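Local coordinates for alpha-1,2-mannosidase (Bacteroides thetaiotaomicron, PDB 2WW2), which hydrolyses alpha-mannosidic linkages with inversion of configuration, as a calcium-dependent member of glycoside hydrolase family 92, at residues Ser1-Thr4 / Val5-Asp9; Thr197-Gly200 / Asp201-Leu204; Pro315-Gly318 / Asn319-Gly323; Thr494-Ala497 / Lys498-Arg502; Thr702-Glu705 / Leu706-Gly709. All blocks are in the same frame, centred on the assembly; numbering follows the deposited sequence.

Contact 1 of 5, residues Ser1-Thr4 / Val5-Asp9; sequences SKKT and VEFVD
Lys3 is gripped twice by the residues that follow it, at its backbone by Glu6 and at its ammonium by Phe7. Its amide hydrogen points almost straight at the carboxylate, Lys3 N to Glu6 OE2 being 3.0 Å at 176°, although the nitrogen sits well above the carboxylate plane. The lysine chain bends at chi3 (-68°), and this kink carries NZ over one face of the phenylalanine ring. Lys3 NZ is 3.4 Å from the Phe7 ring centroid and 18° off the normal, a close cation-pi contact. A lysine suits the spot because its long chain spans the turn and sets a charge over an aromatic face and near an acid. The charges themselves stay apart, with Lys3 NZ 4.3 Å from Glu6 OE1, but a water links the two atoms and also accepts from Phe7 N.

This is the N-terminal end of the chain, in the long loop region before strand 40-44, and it ends in a turn with helical backbone angles at Phe7-Asp9. Glu6 is placed by that turn: Glu6 N donates to Asp9 OD2 (2.8 Å) and Asp9 N returns a bond to Glu6 O. Farther out, Asp9 forms a salt bridge with Arg264, while Phe7 stacks with Tyr288.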
loop_
_atom_site.group_PDB
_atom_site.type_symbol
_atom_site.label_atom_id
_atom_site.label_comp_id
_atom_site.label_asym_id
_atom_site.label_seq_id
_atom_site.Cartn_x
_atom_site.Cartn_y
_atom_site.Cartn_z
ATOM N N SER A 1 -12.194 44.474 23.884
ATOM C CA SER A 1 -12.867 45.585 23.130
ATOM C C SER A 1 -13.643 44.989 21.942
ATOM O O SER A 1 -13.226 43.971 21.401
ATOM C CB SER A 1 -11.819 46.590 22.632
ATOM N N LYS A 2 -14.759 45.605 21.545
ATOM C CA LYS A 2 -15.571 45.112 20.416
ATOM C C LYS A 2 -14.791 45.088 19.100
ATOM O O LYS A 2 -14.032 46.004 18.805
ATOM C CB LYS A 2 -16.831 45.974 20.221
ATOM C CG LYS A 2 -17.664 45.601 18.978
ATOM C CD LYS A 2 -18.962 46.422 18.879
ATOM C CE LYS A 2 -20.123 45.596 18.314
ATOM N NZ LYS A 2 -19.982 45.309 16.864
ATOM N N LYS A 3 -15.003 44.042 18.306
ATOM C CA LYS A 3 -14.372 43.930 16.994
ATOM C C LYS A 3 -15.421 43.608 15.939
ATOM O O LYS A 3 -16.428 42.972 16.235
ATOM C CB LYS A 3 -13.306 42.834 16.981
ATOM C CG LYS A 3 -12.052 43.136 17.807
ATOM C CD LYS A 3 -11.197 41.862 17.951
ATOM C CE LYS A 3 -11.924 40.839 18.818
ATOM N NZ LYS A 3 -11.148 39.567 18.934
ATOM N N THR A 4 -15.158 44.057 14.712
ATOM C CA THR A 4 -15.965 43.747 13.542
ATOM C C THR A 4 -16.110 42.237 13.305
ATOM O O THR A 4 -17.204 41.752 12.996
ATOM C CB THR A 4 -15.335 44.432 12.302
ATOM O OG1 THR A 4 -15.365 45.849 12.514
ATOM C CG2 THR A 4 -16.110 44.098 11.007
ATOM N N VAL A 5 -15.019 41.491 13.439
ATOM C CA VAL A 5 -15.101 40.039 13.380
ATOM C C VAL A 5 -14.628 39.536 14.747
ATOM O O VAL A 5 -13.467 39.738 15.113
ATOM C CB VAL A 5 -14.207 39.429 12.261
ATOM C CG1 VAL A 5 -14.384 37.881 12.203
ATOM C CG2 VAL A 5 -14.557 40.030 10.884
ATOM N N GLU A 6 -15.532 38.911 15.493
ATOM C CA GLU A 6 -15.243 38.452 16.843
ATOM C C GLU A 6 -14.773 36.999 16.786
ATOM O O GLU A 6 -14.986 36.319 15.790
ATOM C CB GLU A 6 -16.512 38.560 17.713
ATOM C CG GLU A 6 -17.058 39.999 17.888
ATOM C CD GLU A 6 -16.345 40.755 19.015
ATOM O OE1 GLU A 6 -15.322 40.245 19.540
ATOM O OE2 GLU A 6 -16.783 41.861 19.376
ATOM N N PHE A 7 -14.168 36.507 17.863
ATOM C CA PHE A 7 -13.623 35.158 17.837
ATOM C C PHE A 7 -14.661 34.092 17.494
ATOM O O PHE A 7 -14.366 33.169 16.714
ATOM C CB PHE A 7 -12.889 34.844 19.145
ATOM C CG PHE A 7 -11.592 35.603 19.281
ATOM C CD1 PHE A 7 -10.771 35.779 18.167
ATOM C CD2 PHE A 7 -11.222 36.161 20.471
ATOM C CE1 PHE A 7 -9.580 36.498 18.264
ATOM C CE2 PHE A 7 -10.046 36.884 20.580
ATOM C CZ PHE A 7 -9.225 37.048 19.480
ATOM N N VAL A 8 -15.883 34.240 17.999
ATOM C CA VAL A 8 -16.916 33.208 17.734
ATOM C C VAL A 8 -17.317 33.211 16.257
ATOM O O VAL A 8 -17.773 32.199 15.741
ATOM C CB VAL A 8 -18.165 33.359 18.658
ATOM C CG1 VAL A 8 -19.009 34.550 18.202
ATOM C CG2 VAL A 8 -19.006 32.081 18.662
ATOM N N ASP A 9 -17.121 34.339 15.568
ATOM C CA ASP A 9 -17.424 34.434 14.125
ATOM C C ASP A 9 -16.526 33.517 13.283
ATOM O O ASP A 9 -16.856 33.189 12.139
ATOM C CB ASP A 9 -17.287 35.883 13.609
ATOM C CG ASP A 9 -18.309 36.822 14.226
ATOM O OD1 ASP A 9 -19.430 36.358 14.500
ATOM O OD2 ASP A 9 -18.003 38.021 14.426
HETATM O O HOH W 1 -14.160 41.665 21.422
HETATM O O HOH W 2 -19.079 42.419 18.363
HETATM O O HOH W 3 -13.595 38.295 20.061
HETATM O O HOH W 4 -11.230 38.599 16.336
HETATM O O HOH W 5 -19.487 39.983 14.547
#

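Contact 2 of 5, residues Thr197-Gly200 / Asp201-Leu204; sequences TYNG and DTLL
Thr197 and Leu204 form an antiparallel hydrogen-bonded pair, the last before the tip of the hairpin made by strands 194-198 and 203-205. Leu204 N donates to Thr197 O at 2.7 Å, and Thr197 N to Leu204 O at 3.1 Å. Tyr198 and Leu203 follow as a non-hydrogen-bonded pair, beyond which Asn199 N gives a weak bond to Thr202 O.

Side-chain bonding is concentrated on Asn199. Its CG lies between the backbone N and the carbonyl carbon (chi1 64°), which turns OD1 in across the loop to accept from two amides. Thr202 N meets Asn199 OD1 at 2.8 Å and 174°; Asp201 N meets Asn199 OD1 at 2.9 Å in an Asx turn that is more bent, 146°. Water joins Asn199 ND2 to Thr202 OG1.

Apolar packing is lighter, with Tyr198 CD1 4.4 Å from Leu203 CB. Both residues also touch Met91, on the face they have in common.

Gly200, at positive phi, takes a backbone shape in which a beta carbon would collide with the preceding carbonyl. Two of the turn's amides, Asp201 N and Thr202 N, share one side-chain oxygen, a role suited to asparagine, which can receive two N-H groups without bringing a charge.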
loop_
_atom_site.group_PDB
_atom_site.type_symbol
_atom_site.label_atom_id
_atom_site.label_comp_id
_atom_site.label_asym_id
_atom_site.label_seq_id
_atom_site.Cartn_x
_atom_site.Cartn_y
_atom_site.Cartn_z
ATOM N N THR A 197 -51.783 13.344 21.086
ATOM C CA THR A 197 -50.642 12.550 21.480
ATOM C C THR A 197 -50.519 11.350 20.568
ATOM O O THR A 197 -51.446 11.020 19.834
ATOM C CB THR A 197 -50.756 12.081 22.941
ATOM O OG1 THR A 197 -52.036 11.467 23.143
ATOM C CG2 THR A 197 -50.612 13.260 23.891
ATOM N N TYR A 198 -49.374 10.687 20.639
ATOM C CA TYR A 198 -49.094 9.523 19.815
ATOM C C TYR A 198 -48.309 8.588 20.707
ATOM O O TYR A 198 -47.396 9.024 21.412
ATOM C CB TYR A 198 -48.259 9.957 18.599
ATOM C CG TYR A 198 -47.650 8.854 17.749
ATOM C CD1 TYR A 198 -48.413 8.167 16.803
ATOM C CD2 TYR A 198 -46.293 8.549 17.843
ATOM C CE1 TYR A 198 -47.847 7.179 16.011
ATOM C CE2 TYR A 198 -45.717 7.569 17.058
ATOM C CZ TYR A 198 -46.496 6.888 16.146
ATOM O OH TYR A 198 -45.921 5.914 15.378
ATOM N N ASN A 199 -48.667 7.310 20.684
ATOM C CA ASN A 199 -48.076 6.332 21.591
ATOM C C ASN A 199 -47.269 5.270 20.852
ATOM O O ASN A 199 -47.023 4.189 21.391
ATOM C CB ASN A 199 -49.167 5.647 22.400
ATOM C CG ASN A 199 -50.106 4.829 21.522
ATOM O OD1 ASN A 199 -49.926 4.746 20.294
ATOM N ND2 ASN A 199 -51.114 4.227 22.140
ATOM N N GLY A 200 -46.856 5.584 19.623
ATOM C CA GLY A 200 -46.050 4.673 18.821
ATOM C C GLY A 200 -46.928 3.797 17.940
ATOM O O GLY A 200 -46.436 3.063 17.088
ATOM N N ASP A 201 -48.237 3.873 18.146
ATOM C CA ASP A 201 -49.156 3.073 17.368
ATOM C C ASP A 201 -50.298 3.916 16.827
ATOM O O ASP A 201 -50.640 3.826 15.658
ATOM C CB ASP A 201 -49.733 1.971 18.237
ATOM C CG ASP A 201 -50.498 0.944 17.432
ATOM O OD1 ASP A 201 -49.847 0.074 16.803
ATOM O OD2 ASP A 201 -51.742 0.994 17.443
ATOM N N THR A 202 -50.899 4.713 17.700
ATOM C CA THR A 202 -52.084 5.478 17.363
ATOM C C THR A 202 -51.863 6.958 17.634
ATOM O O THR A 202 -51.292 7.330 18.659
ATOM C CB THR A 202 -53.286 5.008 18.218
ATOM O OG1 THR A 202 -53.361 3.582 18.169
ATOM C CG2 THR A 202 -54.596 5.586 17.703
ATOM N N LEU A 203 -52.343 7.793 16.719
ATOM C CA LEU A 203 -52.442 9.227 16.952
ATOM C C LEU A 203 -53.800 9.541 17.595
ATOM O O LEU A 203 -54.843 9.245 17.027
ATOM C CB LEU A 203 -52.295 9.982 15.628
ATOM C CG LEU A 203 -52.557 11.486 15.601
ATOM C CD1 LEU A 203 -51.739 12.235 16.671
ATOM C CD2 LEU A 203 -52.246 12.014 14.219
ATOM N N LEU A 204 -53.778 10.139 18.779
ATOM C CA LEU A 204 -55.019 10.396 19.521
ATOM C C LEU A 204 -55.294 11.889 19.638
ATOM O O LEU A 204 -54.717 12.568 20.488
ATOM C CB LEU A 204 -54.913 9.782 20.906
ATOM C CG LEU A 204 -54.616 8.274 20.888
ATOM C CD1 LEU A 204 -53.766 7.817 22.079
ATOM C CD2 LEU A 204 -55.916 7.502 20.782
HETATM O O HOH W 6 -52.976 2.550 20.876
#

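Contact 3 of 5, residues Pro315-Gly318 / Asn319-Gly323; sequences PYDG and NVHDG
Asp317 and His321 are brought together by their first torsions. The aspartate CG stands between the backbone N and the carbonyl carbon (chi1 72°), folding the carboxylate forward along the chain, while the imidazole CG lies anti to its carbonyl carbon and reaches back. The two flat groups arrive from opposite directions and meet edge-on, their planes only 17° apart. The carboxylate straddles one corner of the ring: Asp317 OD1 is 3.0 Å from His321 CE1, and Asp317 OD2 is 3.2 Å from the same carbon. Such a negative neighbour would tend to stabilise a positive charge on the imidazole.

Asp317 OD1 has a second task. It accepts from Asn319 N at 3.0 Å and 161°, from above the carboxylate plane, closing an Asx turn. Gly318 fills the middle of that turn with a positive phi, which a residue without a side chain adopts easily. At the ring nitrogen next to CE1, His321 ND1 gives a weak bond to Asn319 O (3.3 Å). Water bridges Asn319 OD1 (3.2 Å) and, weakly, Asp317 OD2. An alanine in place of Asp317 would probably leave Asn319 N without this acceptor and take the carboxylate from the CE1 edge of the ring, freeing the turn to shift.

The turn leads from strand 310-313 into strand 320-322, an outer strand of its antiparallel sheet. There His321 pairs by backbone with Tyr312, whose ring meets the imidazole, and both Asp317 and His321 touch Glu363 of helix 347-364.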
loop_
_atom_site.group_PDB
_atom_site.type_symbol
_atom_site.label_atom_id
_atom_site.label_comp_id
_atom_site.label_asym_id
_atom_site.label_seq_id
_atom_site.Cartn_x
_atom_site.Cartn_y
_atom_site.Cartn_z
ATOM N N PRO A 315 -25.228 10.294 38.313
ATOM C CA PRO A 315 -25.473 9.173 37.420
ATOM C C PRO A 315 -24.741 7.935 37.913
ATOM O O PRO A 315 -24.753 6.921 37.217
ATOM C CB PRO A 315 -24.891 9.645 36.075
ATOM C CG PRO A 315 -23.755 10.559 36.470
ATOM C CD PRO A 315 -24.187 11.207 37.799
ATOM N N TYR A 316 -24.113 8.021 39.094
ATOM C CA TYR A 316 -23.451 6.868 39.706
ATOM C C TYR A 316 -24.287 6.182 40.785
ATOM O O TYR A 316 -24.266 4.952 40.883
ATOM C CB TYR A 316 -22.051 7.228 40.245
ATOM C CG TYR A 316 -21.140 7.710 39.125
ATOM C CD1 TYR A 316 -20.481 6.801 38.304
ATOM C CD2 TYR A 316 -21.001 9.069 38.851
ATOM C CE1 TYR A 316 -19.694 7.229 37.257
ATOM C CE2 TYR A 316 -20.203 9.503 37.815
ATOM C CZ TYR A 316 -19.553 8.575 37.026
ATOM O OH TYR A 316 -18.767 8.981 35.984
ATOM N N ASP A 317 -25.028 6.950 41.581
ATOM C CA ASP A 317 -25.850 6.338 42.633
ATOM C C ASP A 317 -27.324 6.756 42.572
ATOM O O ASP A 317 -28.136 6.283 43.361
ATOM C CB ASP A 317 -25.243 6.532 44.038
ATOM C CG ASP A 317 -25.336 7.965 44.557
ATOM O OD1 ASP A 317 -25.996 8.841 43.947
ATOM O OD2 ASP A 317 -24.738 8.221 45.615
ATOM N N GLY A 318 -27.669 7.640 41.633
ATOM C CA GLY A 318 -29.071 8.018 41.437
ATOM C C GLY A 318 -29.702 8.936 42.484
ATOM O O GLY A 318 -30.894 9.253 42.403
ATOM N N ASN A 319 -28.915 9.352 43.470
ATOM C CA ASN A 319 -29.361 10.339 44.447
ATOM C C ASN A 319 -28.951 11.755 44.046
ATOM O O ASN A 319 -28.101 11.930 43.170
ATOM C CB ASN A 319 -28.797 9.975 45.815
ATOM C CG ASN A 319 -29.348 8.663 46.322
ATOM O OD1 ASN A 319 -28.623 7.834 46.864
ATOM N ND2 ASN A 319 -30.633 8.462 46.132
ATOM N N VAL A 320 -29.566 12.761 44.667
ATOM C CA VAL A 320 -29.206 14.158 44.421
ATOM C C VAL A 320 -28.172 14.559 45.472
ATOM O O VAL A 320 -28.314 14.204 46.651
ATOM C CB VAL A 320 -30.443 15.081 44.511
ATOM C CG1 VAL A 320 -30.061 16.556 44.279
ATOM C CG2 VAL A 320 -31.502 14.628 43.519
ATOM N N HIS A 321 -27.126 15.267 45.053
ATOM C CA HIS A 321 -26.050 15.653 45.964
ATOM C C HIS A 321 -25.790 17.152 45.863
ATOM O O HIS A 321 -26.116 17.768 44.863
ATOM C CB HIS A 321 -24.745 14.951 45.580
ATOM C CG HIS A 321 -24.759 13.467 45.762
ATOM N ND1 HIS A 321 -25.292 12.608 44.826
ATOM C CD2 HIS A 321 -24.248 12.685 46.741
ATOM C CE1 HIS A 321 -25.143 11.359 45.235
ATOM N NE2 HIS A 321 -24.512 11.379 46.397
ATOM N N ASP A 322 -25.151 17.714 46.881
ATOM C CA ASP A 322 -24.630 19.073 46.800
ATOM C C ASP A 322 -23.273 19.033 46.126
ATOM O O ASP A 322 -22.470 18.140 46.390
ATOM C CB ASP A 322 -24.456 19.676 48.209
ATOM C CG ASP A 322 -25.762 19.840 48.937
ATOM O OD1 ASP A 322 -26.745 20.272 48.317
ATOM O OD2 ASP A 322 -25.818 19.540 50.145
ATOM N N GLY A 323 -23.007 19.995 45.249
ATOM C CA GLY A 323 -21.685 20.116 44.688
ATOM C C GLY A 323 -21.683 19.986 43.172
ATOM O O GLY A 323 -22.651 20.365 42.516
HETATM O O HOH W 7 -26.406 9.675 48.299
#

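Contact 4 of 5, residues Thr494-Ala497 / Lys498-Arg502; sequences TKDA and KGNWR
Lys495 runs its whole side chain along the returning arm of a tight hairpin-like loop, ending against Trp501. Lys495 CB lies 3.6 Å from Asn500 O. Lys495 CG comes next to the indole, 3.6 Å from Trp501 CE3, and CD passes Gly499 O. Because the chain stays extended beyond CG, it runs across the indole and lays Lys495 CE over the six-membered ring of Trp501, 3.6 Å from its centroid and 15° off the normal, a CH-pi contact. Lys495 NZ, 4.6 Å from that Trp501 centroid, makes an off-centre cation-pi contact, and its hydrogen bond goes to Asn483 O outside the loop. A lysine serves here because its methylenes can pave an aromatic face while its ammonium still finds a carbonyl.

The loop itself is a type I turn with a G1 bulge. Gly499 N bonds to Asp496 O at 3.0 Å, Asp496 N bonds to Asn500 O, and Gly499 occupies the bulge position at phi 92°, where a beta carbon would strike the preceding carbonyl.

Asp496 braces this turn from inside. Asp496 OD1 takes Lys498 N at 2.8 Å, an Asx turn, and Asn500 N at 3.0 Å, the two donors lying on opposite faces of the carboxylate plane. Toward the open end, Arg502 N donates to Thr494 O, and Thr494 CG2 packs 3.4 Å from Arg502 CB. Trp501 also stacks with Tyr486, and Asp496 O accepts from Tyr435 OH.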
loop_
_atom_site.group_PDB
_atom_site.type_symbol
_atom_site.label_atom_id
_atom_site.label_comp_id
_atom_site.label_asym_id
_atom_site.label_seq_id
_atom_site.Cartn_x
_atom_site.Cartn_y
_atom_site.Cartn_z
ATOM N N THR A 494 4.317 -8.501 22.733
ATOM C CA THR A 494 3.495 -9.045 23.804
ATOM C C THR A 494 4.034 -10.403 24.243
ATOM O O THR A 494 4.681 -11.103 23.453
ATOM C CB THR A 494 2.028 -9.196 23.372
ATOM O OG1 THR A 494 1.248 -9.663 24.479
ATOM C CG2 THR A 494 1.901 -10.203 22.211
ATOM N N LYS A 495 3.769 -10.766 25.499
ATOM C CA LYS A 495 4.125 -12.086 26.031
ATOM C C LYS A 495 2.902 -12.703 26.693
ATOM O O LYS A 495 2.032 -11.978 27.168
ATOM C CB LYS A 495 5.210 -11.968 27.114
ATOM C CG LYS A 495 6.570 -11.469 26.671
ATOM C CD LYS A 495 7.396 -11.112 27.911
ATOM C CE LYS A 495 8.819 -10.748 27.561
ATOM N NZ LYS A 495 9.482 -10.003 28.696
ATOM N N ASP A 496 2.836 -14.031 26.745
ATOM C CA ASP A 496 1.793 -14.704 27.523
ATOM C C ASP A 496 2.162 -14.715 29.012
ATOM O O ASP A 496 3.175 -14.144 29.399
ATOM C CB ASP A 496 1.519 -16.118 26.981
ATOM C CG ASP A 496 2.696 -17.058 27.160
ATOM O OD1 ASP A 496 3.615 -16.740 27.948
ATOM O OD2 ASP A 496 2.691 -18.134 26.509
ATOM N N ALA A 497 1.344 -15.341 29.852
ATOM C CA ALA A 497 1.593 -15.319 31.296
ATOM C C ALA A 497 2.848 -16.108 31.687
ATOM O O ALA A 497 3.357 -15.969 32.801
ATOM C CB ALA A 497 0.363 -15.834 32.069
ATOM N N LYS A 498 3.356 -16.923 30.767
ATOM C CA LYS A 498 4.575 -17.686 31.034
ATOM C C LYS A 498 5.828 -17.002 30.491
ATOM O O LYS A 498 6.924 -17.533 30.604
ATOM C CB LYS A 498 4.457 -19.096 30.470
ATOM C CG LYS A 498 3.451 -19.953 31.217
ATOM C CD LYS A 498 3.870 -21.422 31.223
ATOM C CE LYS A 498 3.524 -22.144 29.914
ATOM N NZ LYS A 498 2.061 -22.429 29.778
ATOM N N GLY A 499 5.667 -15.826 29.892
ATOM C CA GLY A 499 6.830 -15.067 29.454
ATOM C C GLY A 499 7.251 -15.329 28.021
ATOM O O GLY A 499 8.273 -14.819 27.576
ATOM N N ASN A 500 6.462 -16.123 27.299
ATOM C CA ASN A 500 6.740 -16.430 25.901
ATOM C C ASN A 500 6.294 -15.287 24.992
ATOM O O ASN A 500 5.127 -14.905 25.028
ATOM C CB ASN A 500 5.977 -17.692 25.475
ATOM C CG ASN A 500 6.315 -18.915 26.334
ATOM O OD1 ASN A 500 5.423 -19.615 26.825
ATOM N ND2 ASN A 500 7.592 -19.168 26.518
ATOM N N TRP A 501 7.192 -14.761 24.163
ATOM C CA TRP A 501 6.783 -13.760 23.162
ATOM C C TRP A 501 5.780 -14.362 22.168
ATOM O O TRP A 501 5.909 -15.519 21.750
ATOM C CB TRP A 501 7.976 -13.250 22.361
ATOM C CG TRP A 501 9.009 -12.433 23.089
ATOM C CD1 TRP A 501 10.292 -12.803 23.369
ATOM C CD2 TRP A 501 8.872 -11.077 23.560
ATOM N NE1 TRP A 501 10.955 -11.776 24.000
ATOM C CE2 TRP A 501 10.108 -10.707 24.131
ATOM C CE3 TRP A 501 7.824 -10.151 23.565
ATOM C CZ2 TRP A 501 10.325 -9.448 24.700
ATOM C CZ3 TRP A 501 8.042 -8.901 24.133
ATOM C CH2 TRP A 501 9.283 -8.564 24.693
ATOM N N ARG A 502 4.787 -13.582 21.771
ATOM C CA ARG A 502 3.846 -14.045 20.753
ATOM C C ARG A 502 4.604 -14.365 19.456
ATOM O O ARG A 502 5.566 -13.678 19.106
ATOM C CB ARG A 502 2.751 -12.997 20.515
ATOM C CG ARG A 502 1.733 -13.412 19.470
ATOM C CD ARG A 502 0.436 -12.619 19.515
ATOM N NE ARG A 502 0.539 -11.336 18.845
ATOM C CZ ARG A 502 -0.438 -10.758 18.141
ATOM N NH1 ARG A 502 -1.614 -11.350 17.981
ATOM N NH2 ARG A 502 -0.229 -9.574 17.585
#

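Contact 5 of 5, residues Thr702-Glu705 / Leu706-Gly709; sequences THDE and LKQG
A capping box opens the short helix 703-707, and Leu706 ties it to the first turn by donating its N to Thr702 O. Thr702 is the N-cap: its OG1 accepts from Glu705 N at 2.8 Å, and Glu705 OE1 answers by accepting from Thr702 N at 2.9 Å, from above the carboxylate plane. Threonine and glutamate suit these places because a short hydroxyl and a longer carboxylate can each bend back to an amide that no helical carbonyl would serve.

The helix goes on with Lys707 N bonded to His703 O (2.9 Å) and Gln708 N to Asp704 O. About one turn apart, Asp704 and Lys707 lie side by side and point the same way. The lysine bends at chi3 (90°) and again at chi4, which swings its ammonium back to the acid: Lys707 NZ to Asp704 OD1 is 3.1 Å, a salt bridge entered from above the carboxylate plane. A water donates to Asp704 O (3.1 Å from the water) and accepts, weakly, from Lys707 NZ. The middle of the lysine chain rests against the His703 ring. A methionine in place of Lys707 would probably leave the Asp704 carboxylate without its positive mate and the water without this ammonium donor.

Gly709, with positive phi, ends the run, its N bonding to Leu706 O. The helix connects strand 700-702 to strand 710-717. Leu706 and His703 face Leu344 of helix 338-345, and Glu705 OE2 makes a salt bridge with Arg698.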
loop_
_atom_site.group_PDB
_atom_site.type_symbol
_atom_site.label_atom_id
_atom_site.label_comp_id
_atom_site.label_asym_id
_atom_site.label_seq_id
_atom_site.Cartn_x
_atom_site.Cartn_y
_atom_site.Cartn_z
ATOM N N THR A 702 7.875 25.913 31.473
ATOM C CA THR A 702 7.167 25.342 32.634
ATOM C C THR A 702 5.783 25.964 32.719
ATOM O O THR A 702 5.563 27.054 32.192
ATOM C CB THR A 702 7.898 25.604 33.970
ATOM O OG1 THR A 702 7.866 27.003 34.274
ATOM C CG2 THR A 702 9.356 25.130 33.891
ATOM N N HIS A 703 4.855 25.278 33.383
ATOM C CA HIS A 703 3.545 25.869 33.672
ATOM C C HIS A 703 3.698 27.186 34.437
ATOM O O HIS A 703 3.017 28.164 34.135
ATOM C CB HIS A 703 2.685 24.897 34.467
ATOM C CG HIS A 703 1.235 25.276 34.512
ATOM N ND1 HIS A 703 0.644 25.865 35.617
ATOM C CD2 HIS A 703 0.260 25.157 33.584
ATOM C CE1 HIS A 703 -0.637 26.072 35.370
ATOM N NE2 HIS A 703 -0.895 25.657 34.142
ATOM N N ASP A 704 4.609 27.221 35.407
ATOM C CA ASP A 704 4.839 28.463 36.180
ATOM C C ASP A 704 5.317 29.601 35.304
ATOM O O ASP A 704 4.898 30.749 35.477
ATOM C CB ASP A 704 5.829 28.227 37.310
ATOM C CG ASP A 704 5.169 27.576 38.516
ATOM O OD1 ASP A 704 3.924 27.420 38.489
ATOM O OD2 ASP A 704 5.882 27.214 39.471
ATOM N N GLU A 705 6.193 29.293 34.357
ATOM C CA GLU A 705 6.641 30.326 33.423
ATOM C C GLU A 705 5.468 30.954 32.672
ATOM O O GLU A 705 5.430 32.163 32.482
ATOM C CB GLU A 705 7.691 29.784 32.447
ATOM C CG GLU A 705 9.088 29.816 33.056
ATOM C CD GLU A 705 10.098 28.992 32.287
ATOM O OE1 GLU A 705 9.706 28.172 31.427
ATOM O OE2 GLU A 705 11.299 29.173 32.551
ATOM N N LEU A 706 4.531 30.128 32.217
ATOM C CA LEU A 706 3.326 30.643 31.560
ATOM C C LEU A 706 2.437 31.452 32.505
ATOM O O LEU A 706 2.068 32.600 32.213
ATOM C CB LEU A 706 2.519 29.482 30.960
ATOM C CG LEU A 706 3.142 28.826 29.713
ATOM C CD1 LEU A 706 2.448 27.511 29.356
ATOM C CD2 LEU A 706 3.101 29.793 28.537
ATOM N N LYS A 707 2.116 30.840 33.642
ATOM C CA LYS A 707 1.155 31.347 34.623
ATOM C C LYS A 707 1.526 32.726 35.181
ATOM O O LYS A 707 0.646 33.527 35.512
ATOM C CB LYS A 707 1.075 30.341 35.772
ATOM C CG LYS A 707 -0.258 30.231 36.471
ATOM C CD LYS A 707 -0.295 29.021 37.437
ATOM C CE LYS A 707 0.175 29.388 38.838
ATOM N NZ LYS A 707 1.667 29.539 38.900
ATOM N N GLN A 708 2.817 33.003 35.297
ATOM C CA GLN A 708 3.255 34.276 35.875
ATOM C C GLN A 708 3.165 35.412 34.859
ATOM O O GLN A 708 3.330 36.588 35.210
ATOM C CB GLN A 708 4.673 34.168 36.433
ATOM C CG GLN A 708 5.735 33.995 35.376
ATOM C CD GLN A 708 7.100 33.807 36.001
ATOM O OE1 GLN A 708 7.198 33.535 37.197
ATOM N NE2 GLN A 708 8.162 33.952 35.202
ATOM N N GLY A 709 2.894 35.051 33.608
ATOM C CA GLY A 709 2.787 36.019 32.538
ATOM C C GLY A 709 4.155 36.435 32.035
ATOM O O GLY A 709 5.175 36.205 32.693
HETATM O O HOH W 8 3.916 31.233 38.336
HETATM O O HOH W 9 7.178 34.231 32.331
#

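In the fold
All five are local contacts, strung one after another along the chain and nowhere touching. Contacts 1 and 5 are the closest pair by centres, 27 Å apart, with nearest atoms about 17 Å apart; contacts 2 and 5 are the farthest, 61 Å between centres and on opposite sides of the chain's centre. Contact 2 belongs to the N-terminal family domain, whereas contacts 3, 4 and 5 share the catalytic one, their centres 36 to 45 Å apart. Contacts 2, 3 and 4 each rest on an Asx turn, while contact 5 uses a helix cap. None supplies a ligand to the two sodium sites, formed by Ser19, Tyr622, Gly624 and Asp627 and by His102 and Glu105.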